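Local coordinates for protein UDP-N-acetylglucosamine pyrophosphorylase (Entamoeba histolytica, PDB 3OC9) that probably catalyses the transfer of a uridylyl group from UTP to N-acetylglucosamine 1-phosphate, giving UDP-N-acetylglucosamine and diphosphate, at residues E29-G34 with E81-Y86; M93-L98 with K176-S181; R329-S334 with N358-K363. All coordinates share one frame; numbering follows the deposited sequence.

Contact 1 of 3, residues E29-G34 with E81-Y86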
loop_
_atom_site.group_PDB
_atom_site.type_symbol
_atom_site.label_atom_id
_atom_site.label_comp_id
_atom_site.label_asym_id
_atom_site.label_seq_id
_atom_site.Cartn_x
_atom_site.Cartn_y
_atom_site.Cartn_z
ATOM N N GLU A 29 -10.384 10.610 -16.709
ATOM C CA GLU A 29 -11.797 11.037 -16.774
ATOM C C GLU A 29 -12.560 10.743 -15.471
ATOM O O GLU A 29 -13.259 11.618 -14.928
ATOM C CB GLU A 29 -12.514 10.393 -17.976
ATOM C CG GLU A 29 -14.023 10.724 -18.083
ATOM C CD GLU A 29 -14.300 12.169 -18.480
ATOM O OE1 GLU A 29 -13.432 12.798 -19.116
ATOM O OE2 GLU A 29 -15.398 12.673 -18.161
ATOM N N LEU A 30 -12.432 9.517 -14.962
ATOM C CA LEU A 30 -13.081 9.133 -13.701
ATOM C C LEU A 30 -12.578 9.937 -12.481
ATOM O O LEU A 30 -13.392 10.338 -11.624
ATOM C CB LEU A 30 -12.992 7.601 -13.487
ATOM C CG LEU A 30 -13.836 6.775 -14.484
ATOM C CD1 LEU A 30 -13.456 5.283 -14.520
ATOM C CD2 LEU A 30 -15.341 6.934 -14.224
ATOM N N ILE A 31 -11.261 10.179 -12.402
ATOM C CA ILE A 31 -10.685 11.029 -11.344
ATOM C C ILE A 31 -11.282 12.458 -11.436
ATOM O O ILE A 31 -11.714 13.016 -10.425
ATOM C CB ILE A 31 -9.122 11.096 -11.412
ATOM C CG1 ILE A 31 -8.476 9.746 -11.025
ATOM C CG2 ILE A 31 -8.562 12.243 -10.524
ATOM C CD1 ILE A 31 -7.007 9.609 -11.482
ATOM N N SER A 32 -11.334 13.009 -12.655
ATOM C CA SER A 32 -11.895 14.366 -12.892
ATOM C C SER A 32 -13.377 14.535 -12.490
ATOM O O SER A 32 -13.799 15.647 -12.118
ATOM C CB SER A 32 -11.676 14.810 -14.363
ATOM O OG SER A 32 -12.702 14.296 -15.209
ATOM N N GLN A 33 -14.155 13.447 -12.559
ATOM C CA GLN A 33 -15.588 13.431 -12.198
ATOM C C GLN A 33 -15.857 13.230 -10.694
ATOM O O GLN A 33 -17.019 13.165 -10.267
ATOM C CB GLN A 33 -16.341 12.360 -13.014
ATOM C CG GLN A 33 -16.486 12.683 -14.515
ATOM C CD GLN A 33 -16.882 11.467 -15.373
ATOM O OE1 GLN A 33 -16.880 10.325 -14.912
ATOM N NE2 GLN A 33 -17.224 11.721 -16.632
ATOM N N GLY A 34 -14.787 13.149 -9.901
ATOM C CA GLY A 34 -14.888 12.893 -8.451
ATOM C C GLY A 34 -15.313 11.473 -8.088
ATOM O O GLY A 34 -15.965 11.245 -7.056
ATOM N N GLU A 81 -3.953 17.382 -10.844
ATOM C CA GLU A 81 -3.492 18.320 -11.899
ATOM C C GLU A 81 -3.591 17.710 -13.312
ATOM O O GLU A 81 -4.117 18.350 -14.226
ATOM C CB GLU A 81 -2.064 18.756 -11.594
ATOM C CG GLU A 81 -1.489 19.840 -12.506
ATOM C CD GLU A 81 -0.178 20.405 -11.970
ATOM O OE1 GLU A 81 0.801 19.644 -11.756
ATOM O OE2 GLU A 81 -0.138 21.641 -11.764
ATOM N N LEU A 82 -3.115 16.476 -13.479
ATOM C CA LEU A 82 -3.216 15.764 -14.765
ATOM C C LEU A 82 -4.674 15.580 -15.240
ATOM O O LEU A 82 -4.986 15.790 -16.436
ATOM C CB LEU A 82 -2.468 14.410 -14.706
ATOM C CG LEU A 82 -0.932 14.454 -14.589
ATOM C CD1 LEU A 82 -0.310 13.036 -14.507
ATOM C CD2 LEU A 82 -0.304 15.210 -15.778
ATOM N N ALA A 83 -5.552 15.183 -14.316
ATOM C CA ALA A 83 -6.975 15.050 -14.602
ATOM C C ALA A 83 -7.616 16.397 -14.990
ATOM O O ALA A 83 -8.475 16.441 -15.888
ATOM C CB ALA A 83 -7.714 14.425 -13.410
ATOM N N SER A 84 -7.215 17.469 -14.298
ATOM C CA SER A 84 -7.744 18.817 -14.578
ATOM C C SER A 84 -7.322 19.314 -15.965
ATOM O O SER A 84 -8.146 19.897 -16.694
ATOM C CB SER A 84 -7.338 19.820 -13.478
ATOM O OG SER A 84 -7.805 21.145 -13.763
ATOM N N GLU A 85 -6.062 19.077 -16.334
ATOM C CA GLU A 85 -5.545 19.483 -17.654
ATOM C C GLU A 85 -6.215 18.712 -18.808
ATOM O O GLU A 85 -6.439 19.268 -19.897
ATOM C CB GLU A 85 -4.014 19.359 -17.716
ATOM C CG GLU A 85 -3.278 20.264 -16.706
ATOM C CD GLU A 85 -1.747 20.172 -16.742
ATOM O OE1 GLU A 85 -1.191 19.227 -17.336
ATOM O OE2 GLU A 85 -1.090 21.067 -16.155
ATOM N N TYR A 86 -6.538 17.438 -18.559
ATOM C CA TYR A 86 -7.210 16.585 -19.542
ATOM C C TYR A 86 -8.680 16.966 -19.800
ATOM O O TYR A 86 -9.101 17.093 -20.958
ATOM C CB TYR A 86 -7.104 15.107 -19.119
ATOM C CG TYR A 86 -7.878 14.127 -19.989
ATOM C CD1 TYR A 86 -7.476 13.853 -21.302
ATOM C CD2 TYR A 86 -9.019 13.480 -19.503
ATOM C CE1 TYR A 86 -8.192 12.951 -22.102
ATOM C CE2 TYR A 86 -9.736 12.575 -20.297
ATOM C CZ TYR A 86 -9.311 12.319 -21.590
ATOM O OH TYR A 86 -10.020 11.431 -22.376
#

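Contact 2 of 3, residues M93-L98 with K176-S181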
loop_
_atom_site.group_PDB
_atom_site.type_symbol
_atom_site.label_atom_id
_atom_site.label_comp_id
_atom_site.label_asym_id
_atom_site.label_seq_id
_atom_site.Cartn_x
_atom_site.Cartn_y
_atom_site.Cartn_z
ATOM N N MET A 93 -10.927 16.742 -7.043
ATOM C CA MET A 93 -10.599 16.299 -5.663
ATOM C C MET A 93 -10.545 14.769 -5.512
ATOM O O MET A 93 -11.492 14.087 -5.903
ATOM C CB MET A 93 -11.595 16.917 -4.644
ATOM C CG MET A 93 -11.275 16.643 -3.154
ATOM S SD MET A 93 -12.207 17.645 -1.942
ATOM C CE MET A 93 -11.394 19.217 -2.109
ATOM N N ILE A 94 -9.444 14.255 -4.952
ATOM C CA ILE A 94 -9.346 12.836 -4.507
ATOM C C ILE A 94 -9.424 12.733 -2.963
ATOM O O ILE A 94 -8.492 13.134 -2.280
ATOM C CB ILE A 94 -8.014 12.148 -5.009
ATOM C CG1 ILE A 94 -7.891 12.208 -6.536
ATOM C CG2 ILE A 94 -7.938 10.658 -4.506
ATOM C CD1 ILE A 94 -6.450 11.816 -7.056
ATOM N N HIS A 95 -10.521 12.196 -2.418
ATOM C CA HIS A 95 -10.654 12.004 -0.955
ATOM C C HIS A 95 -9.723 10.855 -0.456
ATOM O O HIS A 95 -9.549 9.857 -1.168
ATOM C CB HIS A 95 -12.143 11.768 -0.575
ATOM C CG HIS A 95 -12.990 13.017 -0.629
ATOM N ND1 HIS A 95 -13.056 13.915 0.417
ATOM C CD2 HIS A 95 -13.760 13.537 -1.617
ATOM C CE1 HIS A 95 -13.846 14.926 0.084
ATOM N NE2 HIS A 95 -14.276 14.730 -1.152
ATOM N N TRP A 96 -9.129 11.018 0.739
ATOM C CA TRP A 96 -8.127 10.092 1.327
ATOM C C TRP A 96 -8.592 9.651 2.725
ATOM O O TRP A 96 -8.737 10.496 3.626
ATOM C CB TRP A 96 -6.746 10.797 1.406
ATOM C CG TRP A 96 -5.554 9.991 1.958
ATOM C CD1 TRP A 96 -5.510 8.633 2.257
ATOM C CD2 TRP A 96 -4.243 10.503 2.251
ATOM N NE1 TRP A 96 -4.242 8.297 2.722
ATOM C CE2 TRP A 96 -3.454 9.417 2.727
ATOM C CE3 TRP A 96 -3.657 11.776 2.154
ATOM C CZ2 TRP A 96 -2.105 9.569 3.107
ATOM C CZ3 TRP A 96 -2.299 11.933 2.530
ATOM C CH2 TRP A 96 -1.540 10.823 2.993
ATOM N N PHE A 97 -8.832 8.340 2.889
ATOM C CA PHE A 97 -9.317 7.760 4.163
ATOM C C PHE A 97 -8.129 7.029 4.834
ATOM O O PHE A 97 -7.546 6.106 4.237
ATOM C CB PHE A 97 -10.528 6.825 3.884
ATOM C CG PHE A 97 -11.650 7.514 3.120
ATOM C CD1 PHE A 97 -12.552 8.366 3.789
ATOM C CD2 PHE A 97 -11.795 7.337 1.745
ATOM C CE1 PHE A 97 -13.568 9.046 3.085
ATOM C CE2 PHE A 97 -12.817 8.000 1.024
ATOM C CZ PHE A 97 -13.710 8.861 1.707
ATOM N N LEU A 98 -7.783 7.455 6.060
ATOM C CA LEU A 98 -6.592 6.951 6.760
ATOM C C LEU A 98 -6.991 6.189 8.012
ATOM O O LEU A 98 -7.523 6.777 8.961
ATOM C CB LEU A 98 -5.650 8.102 7.148
ATOM C CG LEU A 98 -4.915 8.822 6.030
ATOM C CD1 LEU A 98 -5.736 10.018 5.613
ATOM C CD2 LEU A 98 -3.519 9.254 6.514
ATOM N N LYS A 176 -20.956 11.439 -2.344
ATOM C CA LYS A 176 -19.954 12.083 -3.220
ATOM C C LYS A 176 -19.839 11.487 -4.643
ATOM O O LYS A 176 -19.174 12.073 -5.513
ATOM C CB LYS A 176 -18.570 12.072 -2.542
ATOM C CG LYS A 176 -18.470 12.847 -1.226
ATOM C CD LYS A 176 -18.382 14.352 -1.478
ATOM C CE LYS A 176 -18.653 15.144 -0.215
ATOM N NZ LYS A 176 -18.606 16.606 -0.495
ATOM N N GLY A 177 -20.472 10.339 -4.878
ATOM C CA GLY A 177 -20.386 9.636 -6.175
ATOM C C GLY A 177 -19.114 8.798 -6.383
ATOM O O GLY A 177 -18.783 8.429 -7.517
ATOM N N ILE A 178 -18.396 8.502 -5.297
ATOM C CA ILE A 178 -17.173 7.669 -5.362
ATOM C C ILE A 178 -17.488 6.202 -5.724
ATOM O O ILE A 178 -18.305 5.535 -5.051
ATOM C CB ILE A 178 -16.350 7.768 -4.049
ATOM C CG1 ILE A 178 -15.823 9.208 -3.858
ATOM C CG2 ILE A 178 -15.191 6.691 -4.024
ATOM C CD1 ILE A 178 -15.247 9.493 -2.452
ATOM N N LYS A 179 -16.871 5.727 -6.808
ATOM C CA LYS A 179 -17.146 4.390 -7.373
ATOM C C LYS A 179 -15.997 3.377 -7.201
ATOM O O LYS A 179 -16.250 2.164 -7.139
ATOM C CB LYS A 179 -17.500 4.487 -8.869
ATOM C CG LYS A 179 -18.743 5.343 -9.229
ATOM C CD LYS A 179 -20.039 4.672 -8.747
ATOM C CE LYS A 179 -21.282 5.425 -9.207
ATOM N NZ LYS A 179 -22.466 4.512 -9.149
ATOM N N TYR A 180 -14.752 3.864 -7.181
ATOM C CA TYR A 180 -13.552 2.985 -7.083
ATOM C C TYR A 180 -12.518 3.521 -6.075
ATOM O O TYR A 180 -12.234 4.715 -6.085
ATOM C CB TYR A 180 -12.867 2.857 -8.465
ATOM C CG TYR A 180 -13.722 2.217 -9.548
ATOM C CD1 TYR A 180 -14.017 0.850 -9.506
ATOM C CD2 TYR A 180 -14.238 2.977 -10.617
ATOM C CE1 TYR A 180 -14.814 0.243 -10.513
ATOM C CE2 TYR A 180 -15.043 2.366 -11.628
ATOM C CZ TYR A 180 -15.311 1.005 -11.557
ATOM O OH TYR A 180 -16.091 0.371 -12.520
ATOM N N SER A 181 -11.958 2.644 -5.222
ATOM C CA SER A 181 -10.949 3.028 -4.202
ATOM C C SER A 181 -9.708 2.116 -4.314
ATOM O O SER A 181 -9.849 0.896 -4.509
ATOM C CB SER A 181 -11.527 2.940 -2.760
ATOM O OG SER A 181 -12.677 3.789 -2.556
#

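Contact 3 of 3, residues R329-S334 with N358-K363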
loop_
_atom_site.group_PDB
_atom_site.type_symbol
_atom_site.label_atom_id
_atom_site.label_comp_id
_atom_site.label_asym_id
_atom_site.label_seq_id
_atom_site.Cartn_x
_atom_site.Cartn_y
_atom_site.Cartn_z
ATOM N N ARG A 329 8.762 -4.876 -10.861
ATOM C CA ARG A 329 9.352 -4.489 -9.562
ATOM C C ARG A 329 10.113 -3.167 -9.726
ATOM O O ARG A 329 10.105 -2.323 -8.827
ATOM C CB ARG A 329 10.294 -5.586 -8.997
ATOM C CG ARG A 329 9.603 -6.959 -8.743
ATOM C CD ARG A 329 10.586 -8.072 -8.287
ATOM N NE ARG A 329 9.972 -9.408 -8.373
ATOM C CZ ARG A 329 9.665 -10.175 -7.336
ATOM N NH1 ARG A 329 9.925 -9.782 -6.094
ATOM N NH2 ARG A 329 9.104 -11.363 -7.548
ATOM N N PHE A 330 10.761 -2.984 -10.880
ATOM C CA PHE A 330 11.613 -1.797 -11.107
ATOM C C PHE A 330 10.790 -0.482 -11.097
ATOM O O PHE A 330 11.296 0.603 -10.764
ATOM C CB PHE A 330 12.417 -2.001 -12.415
ATOM C CG PHE A 330 13.254 -0.823 -12.829
ATOM C CD1 PHE A 330 14.601 -0.738 -12.445
ATOM C CD2 PHE A 330 12.722 0.182 -13.639
ATOM C CE1 PHE A 330 15.390 0.348 -12.827
ATOM C CE2 PHE A 330 13.512 1.278 -14.026
ATOM C CZ PHE A 330 14.847 1.358 -13.622
ATOM N N ILE A 331 9.512 -0.599 -11.461
ATOM C CA ILE A 331 8.601 0.545 -11.559
ATOM C C ILE A 331 7.817 0.812 -10.238
ATOM O O ILE A 331 7.673 1.976 -9.819
ATOM C CB ILE A 331 7.571 0.336 -12.736
ATOM C CG1 ILE A 331 8.281 0.087 -14.090
ATOM C CG2 ILE A 331 6.489 1.455 -12.787
ATOM C CD1 ILE A 331 8.913 1.332 -14.758
ATOM N N GLU A 332 7.299 -0.238 -9.594
ATOM C CA GLU A 332 6.332 -0.023 -8.467
ATOM C C GLU A 332 6.517 -0.932 -7.227
ATOM O O GLU A 332 5.543 -1.169 -6.489
ATOM C CB GLU A 332 4.853 -0.027 -8.977
ATOM C CG GLU A 332 3.841 0.765 -8.079
ATOM C CD GLU A 332 2.351 0.693 -8.498
ATOM O OE1 GLU A 332 1.504 1.231 -7.734
ATOM O OE2 GLU A 332 2.003 0.098 -9.551
ATOM N N PHE A 333 7.745 -1.405 -6.946
ATOM C CA PHE A 333 7.989 -2.141 -5.659
ATOM C C PHE A 333 9.379 -1.933 -5.006
ATOM O O PHE A 333 10.353 -2.550 -5.425
ATOM C CB PHE A 333 7.690 -3.653 -5.791
ATOM C CG PHE A 333 7.727 -4.399 -4.460
ATOM C CD1 PHE A 333 6.631 -4.384 -3.610
ATOM C CD2 PHE A 333 8.886 -5.084 -4.057
ATOM C CE1 PHE A 333 6.671 -5.051 -2.365
ATOM C CE2 PHE A 333 8.946 -5.748 -2.812
ATOM C CZ PHE A 333 7.836 -5.730 -1.975
ATOM N N SER A 334 9.455 -1.096 -3.963
ATOM C CA SER A 334 10.670 -1.011 -3.100
ATOM C C SER A 334 10.244 -0.651 -1.671
ATOM O O SER A 334 9.815 0.480 -1.428
ATOM C CB SER A 334 11.685 0.012 -3.652
ATOM O OG SER A 334 12.938 -0.044 -2.951
ATOM N N ASN A 358 14.197 7.145 -11.814
ATOM C CA ASN A 358 14.188 8.527 -12.294
ATOM C C ASN A 358 15.090 8.726 -13.541
ATOM O O ASN A 358 14.737 9.466 -14.473
ATOM C CB ASN A 358 14.561 9.506 -11.158
ATOM C CG ASN A 358 13.495 9.580 -10.062
ATOM O OD1 ASN A 358 12.330 9.247 -10.289
ATOM N ND2 ASN A 358 13.893 10.028 -8.875
ATOM N N ILE A 359 16.217 8.021 -13.570
ATOM C CA ILE A 359 17.097 7.980 -14.769
ATOM C C ILE A 359 16.381 7.376 -15.995
ATOM O O ILE A 359 16.421 7.949 -17.103
ATOM C CB ILE A 359 18.409 7.215 -14.470
ATOM C CG1 ILE A 359 19.219 7.966 -13.410
ATOM C CG2 ILE A 359 19.231 6.996 -15.756
ATOM C CD1 ILE A 359 20.389 7.168 -12.850
ATOM N N TYR A 360 15.716 6.237 -15.790
ATOM C CA TYR A 360 14.869 5.609 -16.812
ATOM C C TYR A 360 13.815 6.575 -17.393
ATOM O O TYR A 360 13.649 6.643 -18.621
ATOM C CB TYR A 360 14.238 4.298 -16.268
ATOM C CG TYR A 360 13.124 3.682 -17.137
ATOM C CD1 TYR A 360 13.430 2.814 -18.190
ATOM C CD2 TYR A 360 11.773 3.965 -16.888
ATOM C CE1 TYR A 360 12.420 2.246 -18.978
ATOM C CE2 TYR A 360 10.752 3.407 -17.680
ATOM C CZ TYR A 360 11.084 2.551 -18.718
ATOM O OH TYR A 360 10.092 1.988 -19.511
ATOM N N TYR A 361 13.108 7.317 -16.530
ATOM C CA TYR A 361 12.069 8.256 -16.990
ATOM C C TYR A 361 12.678 9.418 -17.832
ATOM O O TYR A 361 12.122 9.814 -18.877
ATOM C CB TYR A 361 11.238 8.792 -15.807
ATOM C CG TYR A 361 10.157 7.825 -15.268
ATOM C CD1 TYR A 361 9.500 6.914 -16.121
ATOM C CD2 TYR A 361 9.769 7.870 -13.915
ATOM C CE1 TYR A 361 8.480 6.035 -15.620
ATOM C CE2 TYR A 361 8.757 6.997 -13.410
ATOM C CZ TYR A 361 8.124 6.094 -14.275
ATOM O OH TYR A 361 7.133 5.228 -13.789
ATOM N N LEU A 362 13.819 9.942 -17.391
ATOM C CA LEU A 362 14.530 10.972 -18.169
ATOM C C LEU A 362 14.899 10.503 -19.591
ATOM O O LEU A 362 14.719 11.254 -20.552
ATOM C CB LEU A 362 15.773 11.485 -17.424
ATOM C CG LEU A 362 15.560 12.500 -16.294
ATOM C CD1 LEU A 362 16.830 12.664 -15.421
ATOM C CD2 LEU A 362 15.066 13.878 -16.793
ATOM N N LYS A 363 15.384 9.269 -19.714
ATOM C CA LYS A 363 15.735 8.679 -21.022
ATOM C C LYS A 363 14.505 8.407 -21.906
ATOM O O LYS A 363 14.565 8.554 -23.134
ATOM C CB LYS A 363 16.566 7.402 -20.844
ATOM C CG LYS A 363 17.955 7.638 -20.219
ATOM C CD LYS A 363 18.678 6.315 -19.952
ATOM C CE LYS A 363 19.980 6.559 -19.192
ATOM N NZ LYS A 363 20.673 5.296 -18.787
#

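Contact 1 of 3, residues E29-G34 with E81-Y86
Ala83 meets Ile31 and Ser32 where helix 21-32 comes to its C-terminal end against helix 68-87. The methyl of Ala83 points into the first helix, and its CB lies 3.7 Å from Ile31 CG2. In Ile31 a chi1 of -69° sets CG2 opposite the backbone N, beside the carbonyl carbon, and this is the branch that meets Ala83. Ser32 abuts the same alanine through carbon: its CB is 4.1 Å from Ala83 CB and 3.9 Å from Ala83 O. Because Ala83 has so little side chain, the backbones draw close, to 5.3 Å between the CA atoms of Ser32 and Ala83.

One turn further on, Tyr86 carries the contact outward. Its CG is anti to the backbone N (chi1 174°), which swings the ring across to Glu29. In one of the two conformers modelled for Glu29, OE1 lies 3.9 Å from Tyr86 CE2, a van der Waals approach with carboxylate and ring planes 74° apart. Tyr25, also on helix 21-32, meets the Tyr86 ring as well.

The hydroxyl of Ser32 does not serve the interface. Its OG donates to Glu29 O at 2.7 Å, and that carbonyl also accepts from Gln33 N, both donors arriving from the same face of its plane. Gly34 then ends the helix in a Schellman motif. The chemistry is therefore that of plain helix-helix packing: a small residue admits the neighbouring helix, the serine's polar end is satisfied within its own last turn, and apolar contact at Ala83 gives way to a polar, more exposed margin at Glu29 and Tyr86.

Contact 2 of 3, residues M93-L98 with K176-S181
Ile178 reaches with its CD1 into the angle between His95 and Phe97, two residues whose side chains leave the same side of strand 95-100. This is the buried half of the contact. CD1 approaches Phe97 at the ring edge, close to the ring plane, and lies 4.5 Å from CZ; it is also 4.3 Å from His95 CB. The extended chain of Ile178 (chi2 168°) carries that methyl forward from a backbone that stays well back, the CA atoms of His95 and Ile178 being 9.0 Å apart. Helix 169-176 closes over the same group, with Phe172 meeting the imidazole edge-to-face and also touching Phe97. His95 ND1 is hydrogen-bonded to His126 NE2, on the adjoining strand 125-134.

The solvent side is thinner rather than more distant: the exposed Lys176 touches through one methylene. Its chain bends at chi2 (-77°) and crosses the histidine side chain at about a right angle, bringing CD to 4.1 Å from His95 NE2, while its NZ stays 4.8 Å from NE2. Were the histidine protonated, this nearby ammonium would probably oppose its charge. Within the first segment, Met93 CG sits over one face of the same imidazole, offset towards its rim.

Strands 95-100 and 180-184 do not pair directly: strand 36-41 lies between them, parallel to both. Gly177 ends helix 169-176 in a Schellman motif, and the chain then turns through Ile178 into the next strand. Such a helix packed across parallel strands and leading into one of them is the alpha/beta layering of the Rossmann-like GT-A core to which this nucleotidyltransferase family belongs.

Contact 3 of 3, residues R329-S334 with N358-K363
Phe330 and Ile331 pack against Tyr360 and Tyr361 in a small surface cluster, centred on an edge-to-face aromatic pair, that joins the short helix 329-332 to the long helix 347-364. The short helix follows strand 322-326 of the mixed sheet of this GT-A-type fold, so the contact ties the chain leaving that sheet to helix 347-364, which also packs on strands 368-370 and 377-379. Phe330 and Tyr360 form the pair: the edge of the phenylalanine is turned to the tyrosine face, with centroids 5.8 Å apart and planes at 82°. The stack is offset towards the root of the tyrosine. Phe330 CE2 lies 3.8 Å from Tyr360 CB, which sits at the phenylalanine edge and in its plane, and 4.0 Å from Tyr360 CG.

Both rings extend into the gap between the helices because each has CG anti to its own backbone N, with chi1 176° in Phe330 and 169° in Tyr360. That gap is wide, the nearest CA atoms, those of Ile331 and Tyr360, being 9.6 Å apart; long side chains bridge it. Phe330 also rests on Arg356 and Leu357, one turn earlier on the long helix.

Beyond the short helix, Ser334 OG is hydrogen-bonded to Asp353, a second tie to the same long helix, while Glu332 turns elsewhere, to a salt bridge with Lys212.

Ile331 fills in beside the aromatic pair by dividing its branches between two tyrosines. Its CD1 comes 4.0 Å from Tyr360 CE2, while CG2 stands 4.0 Å from the hydroxyl oxygen OH of Tyr361, a carbon-to-oxygen approach.

In the fold
The three contacts follow one another along the chain, each closing before the next opens. Contacts 1 and 2 are neighbours, their centres 13 Å apart, and they touch where Gly34 O meets Ile178 CG1 and Ile31 CG2 meets Ile94 CG1. Helix 68-87 of contact 1 is followed by strand 95-100 of contact 2, so the two contacts lie on successive elements of the chain, helix then strand. Contact 3 stands apart, with centres 24 Å from contact 1 and 27 Å from contact 2. Its short helix follows strand 322-326, a member of the same mixed sheet. Contacts 1 and 2 thus form one continuous packed region on the same side of the chain's centre, while contact 3 joins a separate pair of helices later in the chain.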